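Local coordinates for MFP2b (PDB 2BJR), which enhances polymerisation of the major sperm protein (MSP) in the amoeboid motility of Ascaris sperm, and binds a zinc ion, at residues F289-F295 and I330-R334; S313-I318 and S353-L357. All blocks are in the same frame, centred on the assembly; numbering follows the deposited sequence.

Interaction 1 (F289-F295 and I330-R334)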
# COMPACT_ATOMS: atom_id res chain seq x y z
N PHE A 289 2.03 -24.97 -4.52
CA PHE A 289 1.17 -24.33 -5.49
C PHE A 289 -0.23 -25.03 -5.66
O PHE A 289 -1.25 -24.35 -5.72
CB PHE A 289 1.91 -24.19 -6.83
CG PHE A 289 1.13 -23.46 -7.87
CD1 PHE A 289 1.39 -22.11 -8.14
CD2 PHE A 289 0.17 -24.10 -8.64
CE1 PHE A 289 0.68 -21.44 -9.11
CE2 PHE A 289 -0.55 -23.39 -9.61
CZ PHE A 289 -0.31 -22.06 -9.82
N PRO A 290 -0.29 -26.35 -5.78
CA PRO A 290 -1.60 -26.99 -5.95
C PRO A 290 -2.54 -26.82 -4.78
O PRO A 290 -3.74 -26.75 -4.97
CB PRO A 290 -1.25 -28.46 -6.23
CG PRO A 290 0.19 -28.42 -6.66
CD PRO A 290 0.81 -27.32 -5.86
N GLU A 291 -1.99 -26.72 -3.57
CA GLU A 291 -2.79 -26.43 -2.40
C GLU A 291 -3.22 -24.96 -2.38
O GLU A 291 -4.39 -24.64 -2.15
CB GLU A 291 -2.01 -26.82 -1.14
CG GLU A 291 -2.81 -26.60 0.13
CD GLU A 291 -2.04 -26.94 1.40
OE1 GLU A 291 -0.92 -27.50 1.34
OE2 GLU A 291 -2.59 -26.61 2.46
N ALA A 292 -2.28 -24.07 -2.69
CA ALA A 292 -2.57 -22.65 -2.79
C ALA A 292 -3.69 -22.35 -3.77
O ALA A 292 -4.47 -21.45 -3.55
CB ALA A 292 -1.28 -21.86 -3.18
N ALA A 293 -3.77 -23.12 -4.83
CA ALA A 293 -4.78 -22.93 -5.88
C ALA A 293 -6.23 -23.28 -5.48
O ALA A 293 -7.15 -23.00 -6.24
CB ALA A 293 -4.38 -23.71 -7.12
N GLN A 294 -6.43 -23.84 -4.29
CA GLN A 294 -7.75 -24.23 -3.81
C GLN A 294 -8.41 -23.08 -3.02
O GLN A 294 -9.22 -23.33 -2.12
CB GLN A 294 -7.67 -25.51 -2.96
CG GLN A 294 -6.92 -26.67 -3.62
CD GLN A 294 -6.81 -27.90 -2.72
OE1 GLN A 294 -7.62 -28.08 -1.79
NE2 GLN A 294 -5.85 -28.76 -3.01
N PHE A 295 -8.00 -21.84 -3.34
CA PHE A 295 -8.47 -20.58 -2.72
C PHE A 295 -10.01 -20.47 -2.66
O PHE A 295 -10.55 -19.70 -1.83
CB PHE A 295 -7.93 -19.33 -3.48
CG PHE A 295 -8.00 -19.44 -4.99
CD1 PHE A 295 -9.24 -19.42 -5.65
CD2 PHE A 295 -6.85 -19.59 -5.75
CE1 PHE A 295 -9.31 -19.54 -7.05
CE2 PHE A 295 -6.91 -19.71 -7.15
CZ PHE A 295 -8.13 -19.69 -7.80
N ILE A 330 -1.44 -17.28 -9.95
CA ILE A 330 -1.93 -18.61 -9.66
C ILE A 330 -2.96 -19.00 -10.72
O ILE A 330 -2.89 -20.08 -11.28
CB ILE A 330 -2.61 -18.69 -8.29
CG1 ILE A 330 -1.68 -18.35 -7.09
CG2 ILE A 330 -3.22 -20.08 -8.07
CD1 ILE A 330 -0.22 -18.56 -7.28
N ARG A 331 -3.91 -18.11 -11.01
CA ARG A 331 -5.01 -18.48 -11.91
C ARG A 331 -4.46 -18.82 -13.31
O ARG A 331 -4.99 -19.70 -14.00
CB ARG A 331 -6.06 -17.38 -11.98
CG ARG A 331 -7.03 -17.34 -10.82
CD ARG A 331 -8.07 -16.23 -11.00
NE ARG A 331 -9.03 -16.13 -9.90
CZ ARG A 331 -10.09 -16.93 -9.72
NH1 ARG A 331 -10.34 -17.94 -10.55
NH2 ARG A 331 -10.89 -16.73 -8.67
N ASN A 332 -3.39 -18.16 -13.72
CA ASN A 332 -2.88 -18.29 -15.07
C ASN A 332 -1.64 -19.20 -15.13
O ASN A 332 -0.97 -19.32 -16.15
CB ASN A 332 -2.63 -16.89 -15.65
CG ASN A 332 -3.96 -16.03 -15.78
OD1 ASN A 332 -5.02 -16.58 -16.18
ND2 ASN A 332 -3.89 -14.71 -15.48
N GLU A 333 -1.36 -19.88 -14.01
CA GLU A 333 -0.20 -20.75 -13.89
C GLU A 333 1.08 -20.18 -14.51
O GLU A 333 1.64 -20.73 -15.47
CB GLU A 333 -0.51 -22.13 -14.47
CG GLU A 333 -1.58 -22.87 -13.68
CD GLU A 333 -1.76 -24.30 -14.16
OE1 GLU A 333 -1.54 -24.52 -15.37
OE2 GLU A 333 -2.03 -25.20 -13.31
N ARG A 334 1.55 -19.05 -13.97
CA ARG A 334 2.81 -18.47 -14.39
C ARG A 334 3.57 -18.04 -13.14
O ARG A 334 2.93 -17.66 -12.15
CB ARG A 334 2.49 -17.25 -15.23
CG ARG A 334 3.63 -16.66 -16.01
CD ARG A 334 3.14 -15.72 -17.13
NE ARG A 334 4.24 -15.25 -17.93
CZ ARG A 334 4.89 -14.12 -17.72
NH1 ARG A 334 4.59 -13.36 -16.68
NH2 ARG A 334 5.90 -13.80 -18.51
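Apolar contact between a short helix and a hairpin turn brings these segments together, against the face of an antiparallel sheet that carries Val356, in the second motility-protein repeat. Residues 330-334 link strand 322-329 to strand 334-339 through a type I turn from Ile330 to Glu333, closed by Glu333 N to Ile330 O at 3.1 Å. A G1 beta bulge follows the turn: Glu333, with positive phi and psi (42/63°), and Arg334 both lie opposite Asp329. The helix that begins at Phe289 follows strand 282-288, and no hydrogen bond joins it to the turn; the union rests on side chains converging on Ile330. Phe289 CE1 meets Ile330 CD1 at 3.5 Å, whereas Ala293 CB and Phe295 CE2 approach Ile330 CG2 at 3.9 and 3.8 Å, the latter along the edge of the Phe295 ring. Isoleucine thus illustrates how one branched side chain can fill the space between two aromatic rings and an alanine. Beneath, Val356 of strand 355-361 touches both Phe289 and Ile330. Glu333 lays its CG 4.1 Å from Phe289 CZ while its carboxylate hydrogen-bonds to His352. The Arg331 guanidinium turns one face to Phe295, with Arg331 NH2 3.6 Å from Phe295 CE1.

Interaction 2 (S313-I318 and S353-L357); sequences SPAVLI and SCMVL
Two neighbouring strands run antiparallel here, their short axes 4.7 Å apart and 159° between directions. Residues 313-318 are extended throughout, the partner from Cys354 onward; Ser353 (psi -8°) still belongs to the preceding loop. The register pairs Ala315 with Val356 (non-hydrogen-bonded, CA-CA 4.3 Å) and Val316 with Met355 (hydrogen-bonded, 5.1 Å). Val316 N donates to Met355 O at 2.8 Å and Met355 N to Val316 O at 2.9 Å; two residues along each strand, Leu357 N donates to Pro314 O at 3.1 Å. CA-H...O contacts, Ala315 CA to Met355 O and Cys354 CA to Val316 O, are both 3.3 Å. On one face Ala315 CB lies 4.3 Å from Val356 CG2 (chi1 t). The other carries Val316 (t), its CB 4.3 Å from Met355 CB; Met355, a selenomethionine, is mmm, which carries SE away from 313-318. Pro314 CB meets Leu357 CB (t, p) at 4.0 Å, and Leu317 CG (m, p) lies 4.0 Å from Cys354 SG (m). Ser353 OG (p) binds two waters, at 2.8 and 3.1 Å, held also by Ile318 (m, m) through N at 3.0 Å and O at 2.6 Å respectively. Alternating hydrogen-bonded and non-hydrogen-bonded pairs characterise an antiparallel beta sheet, here adjacent strands 313-319 and 355-361.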
# COMPACT_ATOMS: atom_id res chain seq x y z
N SER A 313 0.89 -12.86 -6.73
CA SER A 313 1.15 -13.39 -5.40
C SER A 313 2.65 -13.58 -5.20
O SER A 313 3.36 -13.83 -6.18
CB SER A 313 0.46 -14.76 -5.21
OG SER A 313 -0.93 -14.65 -5.42
N PRO A 314 3.14 -13.52 -3.94
CA PRO A 314 4.53 -13.85 -3.68
C PRO A 314 4.74 -15.38 -3.79
O PRO A 314 3.88 -16.12 -3.33
CB PRO A 314 4.75 -13.39 -2.20
CG PRO A 314 3.56 -12.64 -1.84
CD PRO A 314 2.44 -13.18 -2.68
N ALA A 315 5.87 -15.83 -4.31
CA ALA A 315 6.11 -17.26 -4.55
C ALA A 315 7.59 -17.53 -4.59
O ALA A 315 8.35 -16.78 -5.19
CB ALA A 315 5.48 -17.68 -5.83
N VAL A 316 8.00 -18.61 -3.94
CA VAL A 316 9.34 -19.11 -4.07
C VAL A 316 9.31 -20.13 -5.21
O VAL A 316 8.51 -21.09 -5.19
CB VAL A 316 9.77 -19.82 -2.77
CG1 VAL A 316 11.12 -20.42 -2.92
CG2 VAL A 316 9.73 -18.85 -1.59
N LEU A 317 10.15 -19.91 -6.21
CA LEU A 317 10.34 -20.79 -7.35
C LEU A 317 11.50 -21.73 -7.07
O LEU A 317 12.42 -21.38 -6.33
CB LEU A 317 10.69 -19.98 -8.60
CG LEU A 317 9.55 -19.28 -9.33
CD1 LEU A 317 8.94 -18.23 -8.46
CD2 LEU A 317 10.04 -18.71 -10.65
N ILE A 318 11.45 -22.91 -7.69
CA ILE A 318 12.59 -23.81 -7.73
C ILE A 318 13.23 -23.73 -9.11
O ILE A 318 12.62 -24.11 -10.09
CB ILE A 318 12.16 -25.27 -7.47
CG1 ILE A 318 11.40 -25.39 -6.15
CG2 ILE A 318 13.36 -26.20 -7.50
CD1 ILE A 318 12.16 -24.89 -4.94
N SER A 353 5.62 -26.83 -8.63
CA SER A 353 6.64 -26.90 -7.57
C SER A 353 6.84 -25.60 -6.73
O SER A 353 7.60 -25.61 -5.70
CB SER A 353 8.01 -27.29 -8.13
OG SER A 353 8.41 -26.47 -9.24
N CYS A 354 6.20 -24.51 -7.16
CA CYS A 354 6.31 -23.21 -6.47
C CYS A 354 5.75 -23.35 -5.05
O CYS A 354 4.83 -24.12 -4.83
CB CYS A 354 5.51 -22.07 -7.19
SG CYS A 354 6.36 -21.55 -8.66
N MSE A 355 6.24 -22.54 -4.13
CA MSE A 355 5.66 -22.44 -2.80
C MSE A 355 5.07 -21.02 -2.70
O MSE A 355 5.78 -20.04 -2.87
CB MSE A 355 6.71 -22.68 -1.71
CG MSE A 355 7.48 -24.01 -1.80
SE MSE A 355 6.21 -25.36 -1.26
CE MSE A 355 5.83 -24.94 0.55
N VAL A 356 3.77 -20.91 -2.46
CA VAL A 356 3.08 -19.63 -2.56
C VAL A 356 2.77 -19.10 -1.17
O VAL A 356 2.34 -19.85 -0.30
CB VAL A 356 1.77 -19.78 -3.39
CG1 VAL A 356 0.96 -18.52 -3.42
CG2 VAL A 356 2.12 -20.20 -4.75
N LEU A 357 2.96 -17.80 -0.93
CA LEU A 357 2.63 -17.24 0.39
C LEU A 357 1.10 -17.16 0.48
O LEU A 357 0.47 -16.52 -0.37
CB LEU A 357 3.24 -15.83 0.59
CG LEU A 357 2.81 -15.22 1.94
CD1 LEU A 357 3.36 -16.07 3.11
CD2 LEU A 357 3.22 -13.79 2.07
O HOH W 1 8.94 -23.69 -9.13
O HOH W 2 11.19 -26.25 -10.57

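In the fold
Interaction 2 lies within an antiparallel sheet of the second motility-protein repeat; interaction 1 joins a helix and a hairpin turn that follow strands 282-288 and 322-329 of the same sheet. Their centres are about 10 Å apart. Along the chain their segments alternate: 289-295, 313-318, 330-334, then 353-357. The two contacts also touch directly. Phe289 N lies 2.9 Å from Cys354 O, a probable hydrogen bond that carries strand pairing into the start of the helix, and Val356 is packed by Ala292, Phe289 and Ile330. Strand 355-361 therefore pairs with 313-319 while one of its faces receives the helix and hairpin turn. The zinc site lies elsewhere; these contacts concern the fold of this repeat.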